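Local coordinates for protein BlEst2 (Bacillus licheniformis, PDB 6WPX) that probably hydrolyses ester bonds as a lipase or esterase of the alpha/beta-hydrolase clan, with a C-terminal domain that has autoinhibitory effects, at residues Ala405-Ser410 and Ala430-Leu435; Tyr158-Gly163 and Ser448-Leu453; Lys312-His317 and Lys360-Gly365; Ala154-Ser159 and Asp347-Gly352. All blocks are in the same frame, centred on the assembly; numbering follows the deposited sequence.

The four contacts illustrate how a hydrolase-type fold and the beta-rich parts that follow it in the chain can be tied together by a few short segments: interactions 2 and 4 join the two, while 1 and 3 are internal to the later sheets. Interactions 2 and 4 share Tyr158 and Ser159 and lie about 13 Å apart between centres; the end of helix 152-157 packs on a loop in interaction 4, and the loop after it lies on a strand in interaction 2. Interaction 1, about 17 Å from interaction 2 by centres, belongs to the same antiparallel sheet, where Ser410 O lies 2.9 Å from Asp452 N, a probable hydrogen bond. Interaction 3 sits in a separate sheet.

Interaction 1 (Ala405-Ser410 and Ala430-Leu435); sequences ANVKAS and ASINAL
Ala409 and Ala430 form an antiparallel hydrogen-bonded pair near the open end of the hairpin made by strands 407-417 and 420-431, with Ala409 N giving a bond of 2.7 Å to Ala430 O and Ala430 N returning one of 3.2 Å to Ala409 O. The same carbonyl oxygen, Ala430 O, also receives a CA-H...O contact from Lys408 CA at 3.3 Å. The Lys408 chain bends at chi2, and its CD lies within 3.7 Å of Ala430 O, laying its methylene part beside the paired backbone. The apolar side of the contact is carried largely by the residues just past the pairing. In Ile432, chi1 of -71° sets CG1 beside the backbone N, and a further bend at chi2 (-54°) turns CD1 back to 3.9 Å from Ala409 CB; Val407 also lies against this side chain. Leu435, one turn further on, places both of its methyls on Ala409, with CD1 and CD2 each 4.1 Å from Ala409 CB. An alanine in place of Ile432 would probably open a gap beside Ala409 CB and Leu453, leaving Leu435 to fill that side alone from the helix. That helix, 432-438, follows directly on the edge strand 420-431, while strand 407-417 runs between strands 420-431 and 445-456, and Leu453 of the latter packs against both Ala409 and Ile432.

Interaction 2 (Tyr158-Gly163 and Ser448-Leu453); sequences YSNWAG and SVTIDL
Tyr158 meets the strand through its carbonyl, with Tyr158 O 3.4 Å from Ser448 CB; that oxygen also accepts a hydrogen bond from Tyr416, whose ring stands edge-to-face to the tyrosine. Ser159 follows, its CB 3.5 Å from Ser448 OG. Its own hydroxyl is bound to Leu156 O and accepts a hydrogen bond from a water that also binds Thr450 OG1 and accepts from Trp161 N. At Asn160 a second water is held by four bonds: it accepts from Asn160 N at 2.9 Å, donates to Asn160 OD1 at 2.7 Å, and also binds the hydroxyls of Ser448 and Thr450. The loop after helix 152-157 thus lies on an antiparallel sheet largely through bridging water, over strand 445-456 and its neighbours 407-417 and 462-473. Trp161 makes the direct bond: NE1 donates to Asp452 OD2 at 2.9 Å and 162°, in the plane of the indole and on the syn lone pair, with the carboxylate turned 74° from the ring. Thr450, with CG2 anti to its backbone N, puts that methyl 3.6 Å from Trp161 CD1. The carboxylate's other oxygen, Asp452 OD1, takes a hydrogen bond with Thr466 and a salt bridge from Arg293. A phenylalanine in place of Trp161 would probably leave Asp452 OD2 without this N-H mate and loosen the loop from the strand. Gly163 N closes a type I turn on Asn160 O, at the start of helix 163-169.

Interaction 3 (Lys312-His317 and Lys360-Gly365); sequences KEITVH and KNPAAG
Ile314 holds CG1 between its backbone N and carbonyl carbon (chi1 55°), a rotamer that sets CG1 3.8 Å from Pro362 CG. Its CG2 methyl, anti to the carbonyl carbon, lies 3.9 Å from the same Pro362 CG, and the two side chains cross obliquely with Pro362 CG set against both CG1 and CG2. A backbone turn does the rest: Asn361 sits in the left-handed region (phi 39°, psi 61°), swinging the chain out of strand 353-360. Its amide nonetheless stays with the neighbouring strand, Asn361 N donating to Lys312 O at 2.8 Å. Beyond that bond the side chains of Lys312 and Asn361 run side by side in the same direction, with Lys312 CD 3.9 Å from Asn361 ND2.

The setting is an antiparallel sheet in which strand 313-320 runs between strands 353-360 and 377-386. Glu313 and Lys360 form its last non-hydrogen-bonded pair here, their CA atoms 4.5 Å apart and their side chains on the same face. On the other flank Lys312 and Glu313 both stand opposite Asp386, which makes a classic beta bulge. Pro362 CD comes within 4.0 Å of Glu313 CA, and Val311 also touches the proline ring. Further along strand 313-320, Thr315 OG1 is hydrogen-bonded with both His317 NE2 and Thr384 OG1 of strand 377-386. The ring's ND1 is hydrogen-bonded with Ser356 OG of the adjoining strand, which ties this stretch to both of its neighbours.

Interaction 4 (Ala154-Ser159 and Asp347-Gly352); sequences ADLAYS and DVFEGG
Val348 and Phe349 carry the apolar side of this contact, meeting at Ala157 of helix 152-157, with Val348 reaching on to Ala154 and Phe349 to Leu156. Val348 straddles the two alanines, one turn apart: its CG1 lies 3.6 Å from Ala157 CB and also touches Ala154 CA, while its CG2 rests near Ala154 CB. In Phe349, chi1 of -74° sets CG beside the backbone N; the far end of the ring, CZ, lies 3.7 Å from Leu156 CD2 and equally close to Ala157 CA. The leucine and phenylalanine side chains cross at about a right angle, and Leu380 of strand 377-386 touches both.

Polar bonds run within each segment rather than between them. On the helix side Tyr158 N binds Ala154 O, and Leu156 O takes two donors, Ser159 N and, at 2.7 Å in the carbonyl plane and on a lone pair, Ser159 OG. On the loop side Glu350 N gives a bond of 2.7 Å to Asp347 O, and a type II turn follows from Phe349 to Gly352.

With no hydrogen bond crossing it, the buried interface depends on shape: small alanines let the loop between strands 341-344 and 353-360 come close to a helix that falls within the PGAP1-like alpha/beta family region.

Interaction 1 (Ala405-Ser410 and Ala430-Leu435)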
# COMPACT_ATOMS: atom_id res chain seq x y z
N ALA A 405 -28.41 -12.84 -7.66
CA ALA A 405 -28.91 -14.18 -8.04
C ALA A 405 -27.81 -15.12 -8.57
O ALA A 405 -26.95 -14.65 -9.32
CB ALA A 405 -29.97 -14.01 -9.10
N ASN A 406 -27.91 -16.40 -8.19
CA ASN A 406 -27.02 -17.51 -8.60
C ASN A 406 -25.56 -17.18 -8.22
O ASN A 406 -24.69 -17.41 -9.06
CB ASN A 406 -27.15 -17.82 -10.09
CG ASN A 406 -28.58 -17.83 -10.63
OD1 ASN A 406 -29.55 -17.90 -9.88
ND2 ASN A 406 -28.72 -17.73 -11.94
N VAL A 407 -25.32 -16.75 -6.99
CA VAL A 407 -23.96 -16.31 -6.57
C VAL A 407 -23.03 -17.48 -6.28
O VAL A 407 -23.32 -18.25 -5.38
CB VAL A 407 -23.97 -15.34 -5.37
CG1 VAL A 407 -22.55 -15.00 -4.95
CG2 VAL A 407 -24.79 -14.09 -5.60
N LYS A 408 -21.88 -17.49 -6.94
CA LYS A 408 -20.86 -18.52 -6.74
C LYS A 408 -19.57 -17.84 -6.25
O LYS A 408 -19.34 -16.65 -6.54
CB LYS A 408 -20.58 -19.30 -8.04
CG LYS A 408 -21.74 -20.21 -8.47
CD LYS A 408 -21.72 -21.57 -7.77
CE LYS A 408 -22.93 -22.40 -8.11
NZ LYS A 408 -23.03 -23.61 -7.25
N ALA A 409 -18.74 -18.59 -5.48
CA ALA A 409 -17.48 -18.12 -4.92
C ALA A 409 -16.44 -19.22 -4.97
O ALA A 409 -16.65 -20.27 -4.38
CB ALA A 409 -17.67 -17.66 -3.50
N SER A 410 -15.33 -18.97 -5.66
CA SER A 410 -14.21 -19.93 -5.73
C SER A 410 -13.05 -19.32 -4.94
O SER A 410 -12.79 -18.11 -5.04
CB SER A 410 -13.84 -20.23 -7.18
OG SER A 410 -13.39 -19.07 -7.84
N ALA A 430 -18.42 -22.67 -5.42
CA ALA A 430 -19.52 -23.17 -4.60
C ALA A 430 -20.40 -21.97 -4.28
O ALA A 430 -19.99 -20.84 -4.55
CB ALA A 430 -18.97 -23.79 -3.32
N SER A 431 -21.57 -22.19 -3.67
CA SER A 431 -22.47 -21.09 -3.26
C SER A 431 -21.89 -20.35 -2.05
O SER A 431 -21.02 -20.88 -1.36
CB SER A 431 -23.86 -21.63 -2.95
OG SER A 431 -23.82 -22.64 -1.95
N ILE A 432 -22.38 -19.10 -1.79
CA ILE A 432 -21.99 -18.23 -0.68
C ILE A 432 -22.14 -18.89 0.69
O ILE A 432 -21.27 -18.72 1.55
CB ILE A 432 -22.75 -16.87 -0.77
CG1 ILE A 432 -22.25 -16.01 -1.95
CG2 ILE A 432 -22.76 -16.08 0.55
CD1 ILE A 432 -20.72 -15.72 -2.01
N ASN A 433 -23.27 -19.62 0.90
CA ASN A 433 -23.59 -20.32 2.16
C ASN A 433 -22.48 -21.28 2.57
O ASN A 433 -22.27 -21.51 3.77
CB ASN A 433 -24.92 -21.06 2.03
CG ASN A 433 -25.54 -21.50 3.34
OD1 ASN A 433 -25.28 -20.94 4.42
ND2 ASN A 433 -26.43 -22.48 3.27
N ALA A 434 -21.75 -21.81 1.56
CA ALA A 434 -20.62 -22.72 1.76
C ALA A 434 -19.29 -21.97 1.94
O ALA A 434 -18.36 -22.56 2.49
CB ALA A 434 -20.53 -23.73 0.63
N LEU A 435 -19.19 -20.70 1.49
CA LEU A 435 -17.96 -19.89 1.56
C LEU A 435 -17.37 -19.78 2.97
O LEU A 435 -16.17 -19.99 3.13
CB LEU A 435 -18.19 -18.51 0.92
CG LEU A 435 -17.03 -17.51 0.92
CD1 LEU A 435 -15.84 -18.05 0.17
CD2 LEU A 435 -17.46 -16.17 0.32

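Interaction 2 (Tyr158-Gly163 and Ser448-Leu453)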
# COMPACT_ATOMS: atom_id res chain seq x y z
N TYR A 158 0.93 -10.03 -2.66
CA TYR A 158 1.05 -11.33 -2.01
C TYR A 158 -0.12 -12.27 -2.30
O TYR A 158 -0.16 -13.38 -1.78
CB TYR A 158 1.26 -11.13 -0.50
CG TYR A 158 2.71 -10.85 -0.21
CD1 TYR A 158 3.25 -9.58 -0.40
CD2 TYR A 158 3.58 -11.89 0.16
CE1 TYR A 158 4.60 -9.33 -0.20
CE2 TYR A 158 4.95 -11.65 0.34
CZ TYR A 158 5.45 -10.37 0.16
OH TYR A 158 6.77 -10.12 0.36
N SER A 159 -1.05 -11.86 -3.16
CA SER A 159 -2.24 -12.66 -3.47
C SER A 159 -1.99 -13.67 -4.58
O SER A 159 -0.99 -13.57 -5.29
CB SER A 159 -3.44 -11.77 -3.77
OG SER A 159 -3.31 -11.18 -5.05
N ASN A 160 -2.86 -14.68 -4.67
CA ASN A 160 -2.73 -15.75 -5.66
C ASN A 160 -2.57 -15.26 -7.09
O ASN A 160 -1.65 -15.69 -7.75
CB ASN A 160 -3.91 -16.74 -5.56
CG ASN A 160 -3.78 -17.61 -4.34
OD1 ASN A 160 -3.93 -17.14 -3.22
ND2 ASN A 160 -3.47 -18.88 -4.53
N TRP A 161 -3.46 -14.38 -7.57
CA TRP A 161 -3.36 -13.93 -8.97
C TRP A 161 -2.08 -13.18 -9.29
O TRP A 161 -1.62 -13.24 -10.42
CB TRP A 161 -4.58 -13.11 -9.43
CG TRP A 161 -5.88 -13.87 -9.48
CD1 TRP A 161 -7.04 -13.57 -8.83
CD2 TRP A 161 -6.17 -15.02 -10.31
NE1 TRP A 161 -8.02 -14.48 -9.16
CE2 TRP A 161 -7.51 -15.38 -10.06
CE3 TRP A 161 -5.41 -15.80 -11.20
CZ2 TRP A 161 -8.11 -16.47 -10.69
CZ3 TRP A 161 -6.00 -16.89 -11.81
CH2 TRP A 161 -7.34 -17.21 -11.55
N ALA A 162 -1.48 -12.49 -8.28
CA ALA A 162 -0.25 -11.69 -8.43
C ALA A 162 1.03 -12.52 -8.34
O ALA A 162 2.10 -11.95 -8.49
CB ALA A 162 -0.23 -10.61 -7.36
N GLY A 163 0.91 -13.82 -8.08
CA GLY A 163 2.02 -14.76 -7.90
C GLY A 163 3.09 -14.71 -8.97
O GLY A 163 4.29 -14.55 -8.66
N SER A 448 -3.20 -14.96 2.48
CA SER A 448 -3.77 -14.13 1.46
C SER A 448 -4.88 -14.98 0.86
O SER A 448 -4.63 -16.09 0.44
CB SER A 448 -2.76 -13.71 0.42
OG SER A 448 -3.51 -12.98 -0.53
N VAL A 449 -6.13 -14.50 0.92
CA VAL A 449 -7.26 -15.22 0.40
C VAL A 449 -7.88 -14.45 -0.73
O VAL A 449 -8.21 -13.29 -0.57
CB VAL A 449 -8.29 -15.62 1.50
CG1 VAL A 449 -9.34 -16.57 0.94
CG2 VAL A 449 -7.58 -16.26 2.69
N THR A 450 -8.01 -15.11 -1.88
CA THR A 450 -8.66 -14.55 -3.06
C THR A 450 -9.99 -15.25 -3.24
O THR A 450 -10.02 -16.46 -3.44
CB THR A 450 -7.76 -14.70 -4.30
OG1 THR A 450 -6.59 -13.91 -4.11
CG2 THR A 450 -8.45 -14.20 -5.55
N ILE A 451 -11.08 -14.49 -3.19
CA ILE A 451 -12.43 -15.03 -3.37
C ILE A 451 -12.99 -14.46 -4.66
O ILE A 451 -13.21 -13.26 -4.76
CB ILE A 451 -13.37 -14.73 -2.15
CG1 ILE A 451 -12.77 -15.28 -0.82
CG2 ILE A 451 -14.79 -15.29 -2.39
CD1 ILE A 451 -12.25 -14.18 0.06
N ASP A 452 -13.17 -15.33 -5.66
CA ASP A 452 -13.73 -14.90 -6.94
C ASP A 452 -15.23 -15.13 -6.94
O ASP A 452 -15.69 -16.28 -6.84
CB ASP A 452 -13.05 -15.60 -8.13
CG ASP A 452 -11.89 -14.75 -8.62
OD1 ASP A 452 -12.15 -13.72 -9.31
OD2 ASP A 452 -10.73 -15.06 -8.27
N LEU A 453 -15.98 -14.03 -7.02
CA LEU A 453 -17.43 -14.00 -7.05
C LEU A 453 -17.95 -13.83 -8.45
O LEU A 453 -17.45 -13.01 -9.21
CB LEU A 453 -17.97 -12.84 -6.19
CG LEU A 453 -17.68 -12.85 -4.70
CD1 LEU A 453 -18.33 -11.65 -4.05
CD2 LEU A 453 -18.25 -14.10 -4.02
O HOH W 1 -5.43 -12.67 -6.22
O HOH W 2 -4.64 -14.64 -2.44

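Interaction 3 (Lys312-His317 and Lys360-Gly365)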
# COMPACT_ATOMS: atom_id res chain seq x y z
N LYS A 312 -20.84 3.05 -14.16
CA LYS A 312 -20.50 4.43 -14.47
C LYS A 312 -19.13 4.53 -15.13
O LYS A 312 -18.92 5.35 -16.02
CB LYS A 312 -20.55 5.27 -13.18
CG LYS A 312 -20.59 6.79 -13.40
CD LYS A 312 -21.92 7.28 -13.99
CE LYS A 312 -22.01 8.78 -13.97
NZ LYS A 312 -22.31 9.31 -12.62
N GLU A 313 -18.20 3.65 -14.70
CA GLU A 313 -16.84 3.63 -15.19
C GLU A 313 -16.15 2.34 -14.83
O GLU A 313 -16.38 1.78 -13.76
CB GLU A 313 -16.02 4.79 -14.57
CG GLU A 313 -14.67 5.02 -15.23
CD GLU A 313 -13.82 6.14 -14.67
OE1 GLU A 313 -13.86 6.39 -13.45
OE2 GLU A 313 -13.05 6.74 -15.46
N ILE A 314 -15.25 1.91 -15.70
CA ILE A 314 -14.32 0.83 -15.44
C ILE A 314 -12.93 1.41 -15.68
O ILE A 314 -12.76 2.25 -16.57
CB ILE A 314 -14.56 -0.49 -16.25
CG1 ILE A 314 -14.59 -0.26 -17.78
CG2 ILE A 314 -15.82 -1.25 -15.76
CD1 ILE A 314 -14.46 -1.54 -18.65
N THR A 315 -11.96 0.99 -14.88
CA THR A 315 -10.55 1.26 -15.13
C THR A 315 -10.01 -0.13 -15.40
O THR A 315 -10.46 -1.09 -14.77
CB THR A 315 -9.84 2.10 -14.07
OG1 THR A 315 -9.53 1.31 -12.92
CG2 THR A 315 -10.60 3.40 -13.69
N VAL A 316 -9.17 -0.25 -16.42
CA VAL A 316 -8.68 -1.53 -16.93
C VAL A 316 -7.17 -1.46 -16.94
O VAL A 316 -6.59 -0.55 -17.53
CB VAL A 316 -9.28 -1.82 -18.34
CG1 VAL A 316 -8.88 -3.20 -18.85
CG2 VAL A 316 -10.80 -1.68 -18.34
N HIS A 317 -6.53 -2.40 -16.25
CA HIS A 317 -5.09 -2.40 -16.09
C HIS A 317 -4.48 -3.73 -16.43
O HIS A 317 -4.91 -4.75 -15.91
CB HIS A 317 -4.72 -2.03 -14.64
CG HIS A 317 -5.46 -0.85 -14.14
ND1 HIS A 317 -4.98 0.43 -14.32
CD2 HIS A 317 -6.66 -0.79 -13.53
CE1 HIS A 317 -5.91 1.23 -13.83
NE2 HIS A 317 -6.93 0.55 -13.34
N LYS A 360 -15.73 5.34 -19.68
CA LYS A 360 -16.94 5.92 -19.10
C LYS A 360 -18.12 5.15 -19.65
O LYS A 360 -18.11 4.75 -20.82
CB LYS A 360 -17.06 7.41 -19.49
CG LYS A 360 -15.91 8.30 -19.01
CD LYS A 360 -15.68 9.51 -19.96
CE LYS A 360 -16.09 10.85 -19.39
NZ LYS A 360 -15.97 11.95 -20.38
N ASN A 361 -19.14 4.92 -18.80
CA ASN A 361 -20.38 4.22 -19.14
C ASN A 361 -20.15 3.01 -20.06
O ASN A 361 -20.64 3.00 -21.20
CB ASN A 361 -21.42 5.17 -19.76
CG ASN A 361 -21.71 6.39 -18.93
OD1 ASN A 361 -21.34 7.49 -19.29
ND2 ASN A 361 -22.24 6.19 -17.74
N PRO A 362 -19.37 2.01 -19.60
CA PRO A 362 -19.10 0.86 -20.48
C PRO A 362 -20.35 0.05 -20.78
O PRO A 362 -21.20 -0.10 -19.90
CB PRO A 362 -18.08 0.05 -19.68
CG PRO A 362 -18.34 0.39 -18.27
CD PRO A 362 -18.71 1.84 -18.29
N ALA A 363 -20.46 -0.46 -22.02
CA ALA A 363 -21.58 -1.28 -22.45
C ALA A 363 -21.58 -2.57 -21.61
O ALA A 363 -20.52 -3.12 -21.31
CB ALA A 363 -21.43 -1.62 -23.93
N ALA A 364 -22.77 -3.02 -21.18
CA ALA A 364 -22.90 -4.24 -20.38
C ALA A 364 -22.67 -5.43 -21.25
O ALA A 364 -23.02 -5.41 -22.43
CB ALA A 364 -24.28 -4.32 -19.76
N GLY A 365 -22.08 -6.47 -20.67
CA GLY A 365 -21.80 -7.70 -21.39
C GLY A 365 -20.39 -8.19 -21.15
O GLY A 365 -19.74 -7.77 -20.19

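Interaction 4 (Ala154-Ser159 and Asp347-Gly352)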
# COMPACT_ATOMS: atom_id res chain seq x y z
N ALA A 154 0.24 -4.08 -1.06
CA ALA A 154 1.08 -5.18 -0.60
C ALA A 154 0.21 -6.43 -0.50
O ALA A 154 0.67 -7.50 -0.87
CB ALA A 154 1.73 -4.85 0.74
N ASP A 155 -1.08 -6.30 -0.04
CA ASP A 155 -2.00 -7.44 0.04
C ASP A 155 -2.19 -8.02 -1.34
O ASP A 155 -2.19 -9.24 -1.50
CB ASP A 155 -3.37 -7.02 0.57
CG ASP A 155 -3.34 -6.55 1.99
OD1 ASP A 155 -2.29 -6.71 2.64
OD2 ASP A 155 -4.38 -6.06 2.47
N LEU A 156 -2.33 -7.13 -2.34
CA LEU A 156 -2.46 -7.50 -3.75
C LEU A 156 -1.24 -8.26 -4.24
O LEU A 156 -1.40 -9.33 -4.83
CB LEU A 156 -2.77 -6.28 -4.64
CG LEU A 156 -2.81 -6.52 -6.15
CD1 LEU A 156 -3.98 -7.45 -6.55
CD2 LEU A 156 -2.90 -5.19 -6.92
N ALA A 157 -0.02 -7.72 -3.99
CA ALA A 157 1.25 -8.32 -4.39
C ALA A 157 1.44 -9.76 -3.86
O ALA A 157 2.10 -10.57 -4.50
CB ALA A 157 2.41 -7.47 -3.91
N TYR A 158 0.93 -10.03 -2.66
CA TYR A 158 1.05 -11.33 -2.01
C TYR A 158 -0.12 -12.27 -2.30
O TYR A 158 -0.16 -13.38 -1.78
CB TYR A 158 1.26 -11.13 -0.50
CG TYR A 158 2.71 -10.85 -0.21
CD1 TYR A 158 3.25 -9.58 -0.40
CD2 TYR A 158 3.58 -11.89 0.16
CE1 TYR A 158 4.60 -9.33 -0.20
CE2 TYR A 158 4.95 -11.65 0.34
CZ TYR A 158 5.45 -10.37 0.16
OH TYR A 158 6.77 -10.12 0.36
N SER A 159 -1.05 -11.86 -3.16
CA SER A 159 -2.24 -12.66 -3.47
C SER A 159 -1.99 -13.67 -4.58
O SER A 159 -0.99 -13.57 -5.29
CB SER A 159 -3.44 -11.77 -3.77
OG SER A 159 -3.31 -11.18 -5.05
N ASP A 347 6.34 1.82 -5.89
CA ASP A 347 6.33 1.27 -4.51
C ASP A 347 6.38 -0.27 -4.54
O ASP A 347 7.32 -0.83 -5.08
CB ASP A 347 5.24 1.91 -3.61
CG ASP A 347 3.76 1.85 -4.02
OD1 ASP A 347 3.32 2.73 -4.78
OD2 ASP A 347 3.05 0.94 -3.55
N VAL A 348 5.40 -0.89 -3.90
CA VAL A 348 5.19 -2.35 -3.81
C VAL A 348 5.38 -3.00 -5.18
O VAL A 348 5.92 -4.08 -5.19
CB VAL A 348 3.81 -2.59 -3.19
CG1 VAL A 348 3.30 -3.98 -3.47
CG2 VAL A 348 3.85 -2.28 -1.72
N PHE A 349 4.93 -2.36 -6.26
CA PHE A 349 5.10 -2.97 -7.58
C PHE A 349 6.26 -2.32 -8.37
O PHE A 349 6.34 -2.51 -9.59
CB PHE A 349 3.78 -2.94 -8.39
CG PHE A 349 2.73 -3.92 -7.92
CD1 PHE A 349 1.81 -3.57 -6.94
CD2 PHE A 349 2.67 -5.19 -8.46
CE1 PHE A 349 0.84 -4.49 -6.51
CE2 PHE A 349 1.70 -6.12 -8.02
CZ PHE A 349 0.79 -5.75 -7.06
N GLU A 350 7.19 -1.62 -7.70
CA GLU A 350 8.36 -1.03 -8.38
C GLU A 350 9.06 -2.08 -9.28
O GLU A 350 9.23 -3.25 -8.88
CB GLU A 350 9.36 -0.49 -7.34
CG GLU A 350 10.59 0.18 -7.92
CD GLU A 350 11.38 0.95 -6.89
OE1 GLU A 350 11.22 2.19 -6.85
OE2 GLU A 350 12.09 0.32 -6.08
N GLY A 351 9.43 -1.67 -10.49
CA GLY A 351 10.14 -2.53 -11.43
C GLY A 351 9.31 -3.06 -12.58
O GLY A 351 9.85 -3.64 -13.51
N GLY A 352 7.99 -2.88 -12.52
CA GLY A 352 7.09 -3.34 -13.56
C GLY A 352 6.47 -2.22 -14.36
O GLY A 352 6.86 -1.05 -14.23